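Local structure of methylornithine synthase PylB (Methanosarcina barkeri, 3T7V) at residues Phe67-Lys72 against Asn87-Thr92; Cys75-Tyr80 against Lys180-Gln185; His109-Thr114 against Leu141-Ser146. The protein catalyses the radical-based isomerization of L-lysine to (3R)-3-methyl-D-ornithine, a step in pyrrolysine biosynthesis, using a [4Fe-4S] cluster and S-adenosylmethionine. One frame throughout, in Å; residues are numbered along the deposited sequence.

Contact 1: residues Phe67-Lys72 against Asn87-Thr92. With SF4 (iron/sulfur cluster), chain B.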
# COMPACT_ATOMS: atom_id res chain seq x y z
N PHE A 67 4.05 8.38 11.46
CA PHE A 67 4.79 9.03 12.56
C PHE A 67 4.78 10.57 12.51
O PHE A 67 5.14 11.20 13.47
CB PHE A 67 6.25 8.52 12.66
CG PHE A 67 7.11 8.78 11.48
CD1 PHE A 67 7.20 7.84 10.49
CD2 PHE A 67 7.82 9.97 11.33
CE1 PHE A 67 7.96 8.06 9.36
CE2 PHE A 67 8.58 10.26 10.20
CZ PHE A 67 8.67 9.25 9.19
N SER A 68 4.31 11.10 11.38
CA SER A 68 4.09 12.54 11.27
C SER A 68 3.05 12.82 10.23
O SER A 68 3.16 12.32 9.09
CB SER A 68 5.37 13.29 10.90
OG SER A 68 5.00 14.69 10.75
N THR A 69 2.01 13.60 10.61
CA THR A 69 0.94 13.91 9.67
C THR A 69 1.05 15.30 9.13
O THR A 69 0.10 15.82 8.57
CB THR A 69 -0.44 13.64 10.23
OG1 THR A 69 -0.58 14.48 11.38
CG2 THR A 69 -0.60 12.15 10.68
N TYR A 70 2.23 15.90 9.25
CA TYR A 70 2.52 17.14 8.54
C TYR A 70 2.94 16.89 7.10
O TYR A 70 3.74 16.02 6.84
CB TYR A 70 3.65 17.90 9.25
CG TYR A 70 3.19 18.48 10.56
CD1 TYR A 70 3.21 17.71 11.72
CD2 TYR A 70 2.71 19.77 10.61
CE1 TYR A 70 2.74 18.23 12.91
CE2 TYR A 70 2.24 20.28 11.85
CZ TYR A 70 2.29 19.47 12.97
OH TYR A 70 1.83 20.02 14.17
N CYS A 71 2.42 17.70 6.19
CA CYS A 71 2.80 17.59 4.77
C CYS A 71 2.88 18.94 4.12
O CYS A 71 1.97 19.76 4.31
CB CYS A 71 1.82 16.73 4.05
SG CYS A 71 2.51 16.28 2.40
N LYS A 72 3.89 19.13 3.29
CA LYS A 72 4.03 20.37 2.52
C LYS A 72 3.37 20.30 1.12
O LYS A 72 3.33 21.30 0.41
CB LYS A 72 5.53 20.75 2.45
CG LYS A 72 6.40 19.80 1.62
CD LYS A 72 7.90 20.06 2.09
CE LYS A 72 8.84 19.14 1.28
NZ LYS A 72 8.96 19.69 -0.07
N ASN A 87 -6.12 18.66 12.45
CA ASN A 87 -5.27 18.25 13.58
C ASN A 87 -4.09 17.55 12.91
O ASN A 87 -4.28 16.77 11.94
CB ASN A 87 -6.03 17.29 14.50
CG ASN A 87 -5.15 16.77 15.59
OD1 ASN A 87 -4.83 15.56 15.66
ND2 ASN A 87 -4.56 17.65 16.23
N ARG A 88 -2.86 17.81 13.41
CA ARG A 88 -1.64 17.18 12.91
C ARG A 88 -0.74 16.88 14.09
O ARG A 88 -0.74 17.59 15.10
CB ARG A 88 -0.86 18.11 12.01
CG ARG A 88 -1.67 18.28 10.70
CD ARG A 88 -0.95 19.09 9.73
NE ARG A 88 -1.78 19.59 8.67
CZ ARG A 88 -1.85 19.02 7.46
NH1 ARG A 88 -1.17 17.91 7.12
NH2 ARG A 88 -2.59 19.62 6.52
N TYR A 89 -0.01 15.76 13.99
CA TYR A 89 0.88 15.37 15.06
C TYR A 89 2.23 14.96 14.52
O TYR A 89 2.34 14.59 13.33
CB TYR A 89 0.24 14.24 15.92
CG TYR A 89 0.05 12.90 15.19
CD1 TYR A 89 -1.18 12.52 14.67
CD2 TYR A 89 1.15 12.00 15.06
CE1 TYR A 89 -1.36 11.30 14.03
CE2 TYR A 89 1.00 10.76 14.36
CZ TYR A 89 -0.26 10.43 13.91
OH TYR A 89 -0.39 9.22 13.26
N ARG A 90 3.22 14.91 15.39
CA ARG A 90 4.59 14.47 15.01
C ARG A 90 5.09 13.72 16.22
O ARG A 90 5.29 14.31 17.30
CB ARG A 90 5.45 15.67 14.68
CG ARG A 90 6.87 15.30 14.29
CD ARG A 90 7.73 16.54 14.02
NE ARG A 90 7.20 17.37 12.88
CZ ARG A 90 6.69 18.60 12.95
NH1 ARG A 90 6.44 19.22 14.16
NH2 ARG A 90 6.41 19.23 11.86
N LEU A 91 5.19 12.40 16.13
CA LEU A 91 5.57 11.56 17.32
C LEU A 91 6.96 12.00 17.78
O LEU A 91 7.89 12.24 17.00
CB LEU A 91 5.65 10.10 16.95
CG LEU A 91 4.32 9.50 16.45
CD1 LEU A 91 4.56 8.03 16.18
CD2 LEU A 91 3.17 9.72 17.49
N THR A 92 7.10 12.12 19.13
CA THR A 92 8.41 12.34 19.68
C THR A 92 9.23 11.00 19.71
O THR A 92 8.62 9.93 19.53
CB THR A 92 8.31 12.82 21.16
OG1 THR A 92 7.70 11.76 21.90
CG2 THR A 92 7.54 14.11 21.23
FE1 SF4 B . 1.48 12.01 0.74
FE2 SF4 B . 1.16 14.69 1.46
FE3 SF4 B . -1.03 13.17 1.34
FE4 SF4 B . 0.18 13.88 -0.90
S1 SF4 B . -0.78 15.32 0.56
S2 SF4 B . -0.54 11.79 -0.38
S3 SF4 B . 2.36 13.89 -0.35
S4 SF4 B . 0.64 12.91 2.79
O HOH W 1 7.80 11.93 14.27
O HOH W 2 -3.28 14.10 12.22
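The ring of Tyr70 is sandwiched between two arginines. It stands where strand 58-68 runs into the radical SAM cysteine loop, against residues 87-92, between that loop and helix 93-103. On one face CB of Arg88 makes a CH-pi contact, 3.7 Å from the ring centroid. On the opposite face the guanidinium of Arg90 lies flat, its plane turned 13° from the ring. Its CZ stands 4.2 Å from the centroid, a cation-pi stack in which NH2 sits toward the rim over CD1. The bend of the Arg90 chain at chi3 (-61°) turns NE toward the ring, and Asp118 binds NE in a salt bridge. OG of Ser68 lies in the plane of the Tyr70 ring, at its edge, and is hydrogen-bonded to Asp118.

Ser68 and Arg90 form a single beta bridge. It is flanked by two nearly straight backbone bonds, Leu91 N to Phe67 O and Thr69 N to Tyr89 O.

Thr69 serves Tyr89 twice. Its CG2 points over one face of the Tyr89 ring, 3.9 Å from the centroid, while its OG1 accepts a hydrogen bond from the backbone N of Tyr89 at 3.0 Å. A water links this hydroxyl to Asn87 O. The Tyr89 hydroxyl reaches Tyr66 O and Glu308 N.

Cys71, the residue after Tyr70, binds iron FE2 of the cluster through SG. The extended Arg88 chain brings its guanidinium to the backbone of the cluster loop, where it also bonds Tyr80, Asn81 and Asn84. NH1 of Arg88 meets Thr69 O at 2.8 Å, in the carbonyl plane and close to the guanidinium plane.

Contact 2: residues Cys75-Tyr80 against Lys180-Gln185. With SF4 (iron/sulfur cluster), chain B; SAM (S-adenosylmethionine), chain C.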
# COMPACT_ATOMS: atom_id res chain seq x y z
N CYS A 75 -1.71 17.42 -2.58
CA CYS A 75 -2.50 16.43 -3.29
C CYS A 75 -4.00 16.67 -3.14
O CYS A 75 -4.52 16.86 -2.06
CB CYS A 75 -2.15 15.04 -2.83
SG CYS A 75 -0.41 14.59 -3.05
N SER A 76 -4.70 16.57 -4.28
CA SER A 76 -6.13 16.96 -4.26
C SER A 76 -7.03 15.95 -3.54
O SER A 76 -8.14 16.26 -3.15
CB SER A 76 -6.61 17.25 -5.65
OG SER A 76 -6.44 16.10 -6.40
N PHE A 77 -6.53 14.74 -3.42
CA PHE A 77 -7.30 13.60 -2.88
C PHE A 77 -7.06 13.38 -1.36
O PHE A 77 -7.79 12.59 -0.73
CB PHE A 77 -6.92 12.27 -3.63
CG PHE A 77 -5.46 11.99 -3.68
CD1 PHE A 77 -4.83 11.27 -2.64
CD2 PHE A 77 -4.69 12.47 -4.74
CE1 PHE A 77 -3.45 11.07 -2.69
CE2 PHE A 77 -3.34 12.17 -4.86
CZ PHE A 77 -2.70 11.50 -3.78
N CYS A 78 -5.96 13.98 -0.81
CA CYS A 78 -5.50 13.52 0.48
C CYS A 78 -5.92 14.45 1.61
O CYS A 78 -5.75 15.66 1.52
CB CYS A 78 -3.96 13.50 0.42
SG CYS A 78 -3.25 12.86 1.97
N TYR A 79 -6.45 13.86 2.67
CA TYR A 79 -6.88 14.68 3.83
C TYR A 79 -5.71 15.51 4.39
O TYR A 79 -5.96 16.57 5.00
CB TYR A 79 -7.34 13.71 4.91
CG TYR A 79 -7.94 14.36 6.15
CD1 TYR A 79 -9.21 15.02 6.06
CD2 TYR A 79 -7.25 14.36 7.32
CE1 TYR A 79 -9.76 15.61 7.21
CE2 TYR A 79 -7.82 14.90 8.47
CZ TYR A 79 -9.06 15.51 8.38
OH TYR A 79 -9.59 16.07 9.53
N TYR A 80 -4.47 15.03 4.26
CA TYR A 80 -3.36 15.65 4.94
C TYR A 80 -2.68 16.68 4.05
O TYR A 80 -1.69 17.27 4.45
CB TYR A 80 -2.38 14.54 5.41
CG TYR A 80 -3.04 13.61 6.36
CD1 TYR A 80 -3.63 12.43 5.93
CD2 TYR A 80 -3.09 13.90 7.70
CE1 TYR A 80 -4.30 11.58 6.79
CE2 TYR A 80 -3.78 13.03 8.59
CZ TYR A 80 -4.38 11.86 8.08
OH TYR A 80 -5.02 11.10 9.05
N LYS A 180 -3.74 16.32 -11.98
CA LYS A 180 -4.87 16.79 -11.17
C LYS A 180 -4.88 16.24 -9.77
O LYS A 180 -5.61 16.75 -8.91
CB LYS A 180 -6.24 16.30 -11.81
CG LYS A 180 -6.42 16.77 -13.26
CD LYS A 180 -7.83 16.29 -13.81
CE LYS A 180 -8.03 16.42 -15.27
NZ LYS A 180 -9.49 16.11 -15.20
N LEU A 181 -4.11 15.15 -9.57
CA LEU A 181 -4.06 14.44 -8.28
C LEU A 181 -2.84 14.86 -7.47
O LEU A 181 -2.98 15.49 -6.42
CB LEU A 181 -4.05 12.90 -8.52
CG LEU A 181 -5.32 12.35 -9.19
CD1 LEU A 181 -5.19 10.83 -9.40
CD2 LEU A 181 -6.59 12.79 -8.45
N ARG A 182 -1.66 14.52 -7.95
CA ARG A 182 -0.39 14.89 -7.27
C ARG A 182 0.03 16.26 -7.76
O ARG A 182 1.04 16.41 -8.49
CB ARG A 182 0.70 13.82 -7.45
CG ARG A 182 0.38 12.65 -6.47
CD ARG A 182 1.58 11.71 -6.34
NE ARG A 182 1.35 10.75 -5.24
CZ ARG A 182 1.51 11.07 -3.95
NH1 ARG A 182 2.15 12.17 -3.58
NH2 ARG A 182 1.20 10.21 -3.01
N VAL A 183 -0.72 17.25 -7.32
CA VAL A 183 -0.58 18.64 -7.86
C VAL A 183 0.82 19.15 -7.59
O VAL A 183 1.32 19.16 -6.45
CB VAL A 183 -1.63 19.55 -7.18
CG1 VAL A 183 -1.40 20.96 -7.69
CG2 VAL A 183 -3.01 19.04 -7.55
N GLY A 184 1.45 19.62 -8.67
CA GLY A 184 2.77 20.28 -8.53
C GLY A 184 3.95 19.32 -8.42
O GLY A 184 5.11 19.75 -8.25
N GLN A 185 3.68 18.00 -8.46
CA GLN A 185 4.74 17.03 -8.31
C GLN A 185 5.15 16.49 -9.68
O GLN A 185 4.28 16.31 -10.54
CB GLN A 185 4.23 15.85 -7.43
CG GLN A 185 4.06 16.40 -6.03
CD GLN A 185 3.16 15.48 -5.26
OE1 GLN A 185 3.42 14.27 -5.19
NE2 GLN A 185 2.05 16.03 -4.73
FE1 SF4 B . 1.48 12.01 0.74
FE2 SF4 B . 1.16 14.69 1.46
FE3 SF4 B . -1.03 13.17 1.34
FE4 SF4 B . 0.18 13.88 -0.90
S1 SF4 B . -0.78 15.32 0.56
S2 SF4 B . -0.54 11.79 -0.38
S3 SF4 B . 2.36 13.89 -0.35
S4 SF4 B . 0.64 12.91 2.79
N SAM C . 3.29 11.39 1.80
CA SAM C . 3.86 10.28 1.20
C SAM C . 3.40 10.01 -0.17
O SAM C . 2.50 10.71 -0.68
OXT SAM C . 4.05 9.13 -0.84
CB SAM C . 3.35 9.11 1.68
CG SAM C . 1.91 8.93 1.97
SD SAM C . 1.20 7.46 1.11
CE SAM C . 0.76 6.44 2.50
C5' SAM C . -0.40 8.09 0.63
C4' SAM C . -0.91 7.44 -0.42
O4' SAM C . -2.13 7.07 0.48
C3' SAM C . -1.14 8.13 -1.53
O3' SAM C . -0.07 7.48 -2.23
C2' SAM C . -2.42 7.34 -1.83
O2' SAM C . -2.21 6.20 -2.73
C1' SAM C . -3.12 6.90 -0.54
N9 SAM C . -4.21 7.88 -0.19
C8 SAM C . -4.12 9.17 0.25
N7 SAM C . -5.35 9.67 0.38
C5 SAM C . -6.24 8.68 0.03
C6 SAM C . -7.64 8.66 -0.09
N6 SAM C . -8.40 9.71 0.18
N1 SAM C . -8.23 7.50 -0.41
C2 SAM C . -7.50 6.38 -0.71
N3 SAM C . -6.14 6.40 -0.72
C4 SAM C . -5.53 7.56 -0.32
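This contact belongs to the cluster-binding loop of the radical SAM core, where it meets the end of helix 175-181. SG of Cys75 binds iron FE4, and SG of Cys78 binds iron FE3. The Cys75 sulfur also accepts a hydrogen bond from Gln185 NE2 at 3.3 Å, almost in the amide plane of Gln185. This bond would probably temper the charge on the thiolate.

Ser76 ties the loop to the helix end. Its N bonds Leu181 O, and its OG donates to a lone pair of Lys180 O at 2.7 Å. Phe77 CE2 packs on Leu181 CB, the two side chains crossing at about a right angle. One face of the Phe77 ring carries Cys75 CB, and its edge meets C8 of the adenine.

Arg182 reaches past this ring with an extended chain. Its NH1 donates to a lone pair of Gln185 OE1 at 2.9 Å, so one amide group serves both arginine and cysteine. NH2 bonds the carboxylate O of S-adenosylmethionine at 2.7 Å and pairs with Glu171. That same O, with the amino N, chelates iron FE1. Cys71, Cys75 and Cys78 form the CX3CX2C motif of radical SAM enzymes, which leaves the fourth iron to S-adenosylmethionine.

Contact 3: residues His109-Thr114 against Leu141-Ser146. With MD0 (5-amino-D-isoleucine), chain D.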
# COMPACT_ATOMS: atom_id res chain seq x y z
N HIS A 109 5.57 -9.12 10.06
CA HIS A 109 6.68 -9.36 9.12
C HIS A 109 7.43 -8.13 8.71
O HIS A 109 8.61 -8.22 8.36
CB HIS A 109 6.18 -10.06 7.82
CG HIS A 109 5.51 -11.35 8.11
ND1 HIS A 109 4.16 -11.43 8.29
CD2 HIS A 109 6.02 -12.62 8.29
CE1 HIS A 109 3.83 -12.70 8.62
NE2 HIS A 109 4.97 -13.42 8.61
N MET A 110 6.81 -6.95 8.86
CA MET A 110 7.41 -5.72 8.38
C MET A 110 6.69 -4.60 9.10
O MET A 110 5.52 -4.77 9.57
CB MET A 110 7.20 -5.60 6.87
CG MET A 110 7.90 -4.30 6.29
SD MET A 110 8.27 -4.45 4.52
CE MET A 110 6.61 -4.63 3.91
N VAL A 111 7.35 -3.45 9.24
CA VAL A 111 6.70 -2.20 9.72
C VAL A 111 6.85 -1.14 8.66
O VAL A 111 7.93 -1.04 8.06
CB VAL A 111 7.29 -1.75 11.06
CG1 VAL A 111 7.04 -2.76 12.14
CG2 VAL A 111 8.77 -1.44 10.98
N ASP A 112 5.77 -0.41 8.39
CA ASP A 112 5.78 0.74 7.42
C ASP A 112 5.83 2.08 8.10
O ASP A 112 4.85 2.40 8.82
CB ASP A 112 4.58 0.58 6.49
CG ASP A 112 4.41 1.67 5.49
OD1 ASP A 112 5.25 2.61 5.36
OD2 ASP A 112 3.37 1.63 4.74
N LEU A 113 6.97 2.74 8.05
CA LEU A 113 7.14 4.07 8.73
C LEU A 113 6.76 5.11 7.66
O LEU A 113 7.43 5.24 6.62
CB LEU A 113 8.63 4.28 9.11
CG LEU A 113 9.19 3.25 10.07
CD1 LEU A 113 10.67 3.53 10.23
CD2 LEU A 113 8.38 3.30 11.35
N THR A 114 5.63 5.77 7.88
CA THR A 114 5.05 6.68 6.91
C THR A 114 4.95 8.08 7.47
O THR A 114 4.64 8.29 8.66
CB THR A 114 3.63 6.17 6.55
OG1 THR A 114 3.77 4.95 5.81
CG2 THR A 114 2.86 7.17 5.60
N LEU A 141 13.21 -5.73 12.48
CA LEU A 141 12.31 -6.25 11.45
C LEU A 141 12.59 -5.53 10.18
O LEU A 141 13.17 -4.40 10.13
CB LEU A 141 10.81 -5.86 11.80
CG LEU A 141 10.19 -6.71 12.94
CD1 LEU A 141 8.85 -6.10 13.30
CD2 LEU A 141 10.02 -8.16 12.44
N PRO A 142 12.23 -6.14 9.05
CA PRO A 142 12.17 -5.37 7.79
C PRO A 142 11.37 -4.10 7.92
O PRO A 142 10.33 -4.08 8.62
CB PRO A 142 11.46 -6.34 6.83
CG PRO A 142 11.79 -7.71 7.44
CD PRO A 142 11.69 -7.48 8.92
N ILE A 143 11.90 -3.06 7.35
CA ILE A 143 11.26 -1.73 7.42
C ILE A 143 10.89 -1.26 6.04
O ILE A 143 11.73 -1.25 5.10
CB ILE A 143 12.22 -0.66 8.03
CG1 ILE A 143 12.44 -0.95 9.49
CG2 ILE A 143 11.65 0.78 7.89
CD1 ILE A 143 13.42 0.05 10.12
N MET A 144 9.63 -0.87 5.89
CA MET A 144 9.17 -0.16 4.69
C MET A 144 9.16 1.31 5.08
O MET A 144 8.74 1.65 6.19
CB MET A 144 7.74 -0.60 4.34
CG MET A 144 7.08 0.32 3.30
SD MET A 144 5.45 -0.45 2.87
CE MET A 144 6.02 -1.49 1.61
N ILE A 145 9.68 2.16 4.24
CA ILE A 145 9.55 3.63 4.44
C ILE A 145 8.65 4.19 3.39
O ILE A 145 8.74 3.83 2.17
CB ILE A 145 10.94 4.31 4.50
CG1 ILE A 145 11.74 4.11 3.21
CG2 ILE A 145 11.68 3.97 5.79
CD1 ILE A 145 13.01 5.00 3.13
N SER A 146 7.80 5.15 3.81
CA SER A 146 6.95 5.90 2.89
C SER A 146 7.16 7.38 3.26
O SER A 146 6.33 7.95 3.97
CB SER A 146 5.47 5.50 3.09
OG SER A 146 5.29 4.11 2.99
C MD0 D . -2.01 1.21 3.98
N MD0 D . -2.71 3.02 5.43
O MD0 D . -1.21 0.26 3.82
CA MD0 D . -1.57 2.40 4.77
CB MD0 D . -0.87 3.44 3.84
CD MD0 D . 1.48 3.81 2.82
NE MD0 D . 2.68 3.12 2.39
CG MD0 D . 0.45 2.80 3.31
CG2 MD0 D . -1.73 3.91 2.64
OXT MD0 D . -3.15 1.21 3.51
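Strands 110-114 and 143-146 run parallel, 20° apart in direction, with Val111 paired to Ile143, Asp112 to Met144, Leu113 to Ile145 and Thr114 to Ser146. Four backbone bonds join them, among them Met144 N to Val111 O and Ser146 N to Leu113 O, both 2.8 Å.

Val111, Leu113, Ile143 and Ile145 lie on one face of the sheet. CD1 of Leu113 meets CG2 of Ile143 at 3.7 Å, and Val111 CG2 touches Ile143 CG1. Helix 126-139 covers this face. It links the two strands as a beta-alpha-beta crossover, the repeating element of the TIM-barrel-like radical SAM core.

Asp112, Met144, Thr114 and Ser146 line the other face, toward the barrel interior. CG of Asp112 is anti to the backbone N (chi1 178°), and its carboxylate crosses toward the next strand. There OD1 accepts a hydrogen bond from Ser146 OG at 2.8 Å on the syn side. Thr114 OG1 adds a weak bond to the same oxygen. The Met144 sulfur lies beside the carboxylate, 3.5 Å from OD2.

OD2 of Asp112 and OG of Ser146 each accept a hydrogen bond from NE, the terminal amino group of the bound 5-amino-D-isoleucine, at 2.9 Å. An alanine at Asp112 would probably leave that amino group without its carboxylate partner and the Ser146 and Thr114 hydroxyls without the oxygen they bond.

Contact 3 is buried in the barrel core, and contact 2 is also buried. Contact 1 is only partly so, with its arginines and tyrosines nearer the surface. Contacts 1 and 2 share the cysteine loop and the iron-sulfur cluster, and they touch where Arg88 meets Tyr80 O. Contacts 1 and 3 share the sheet, because strands 58-68 and 110-115 are neighbours and Phe67 N bonds Thr114 O. Contacts 2 and 3 do not touch; their nearest atoms are about 8 Å apart. The chemistry follows the place: cation-pi stacking beside one cluster cysteine in contact 1, two cluster cysteines and the cofactor in contact 2, and regular parallel pairing with a polar ligand site in contact 3.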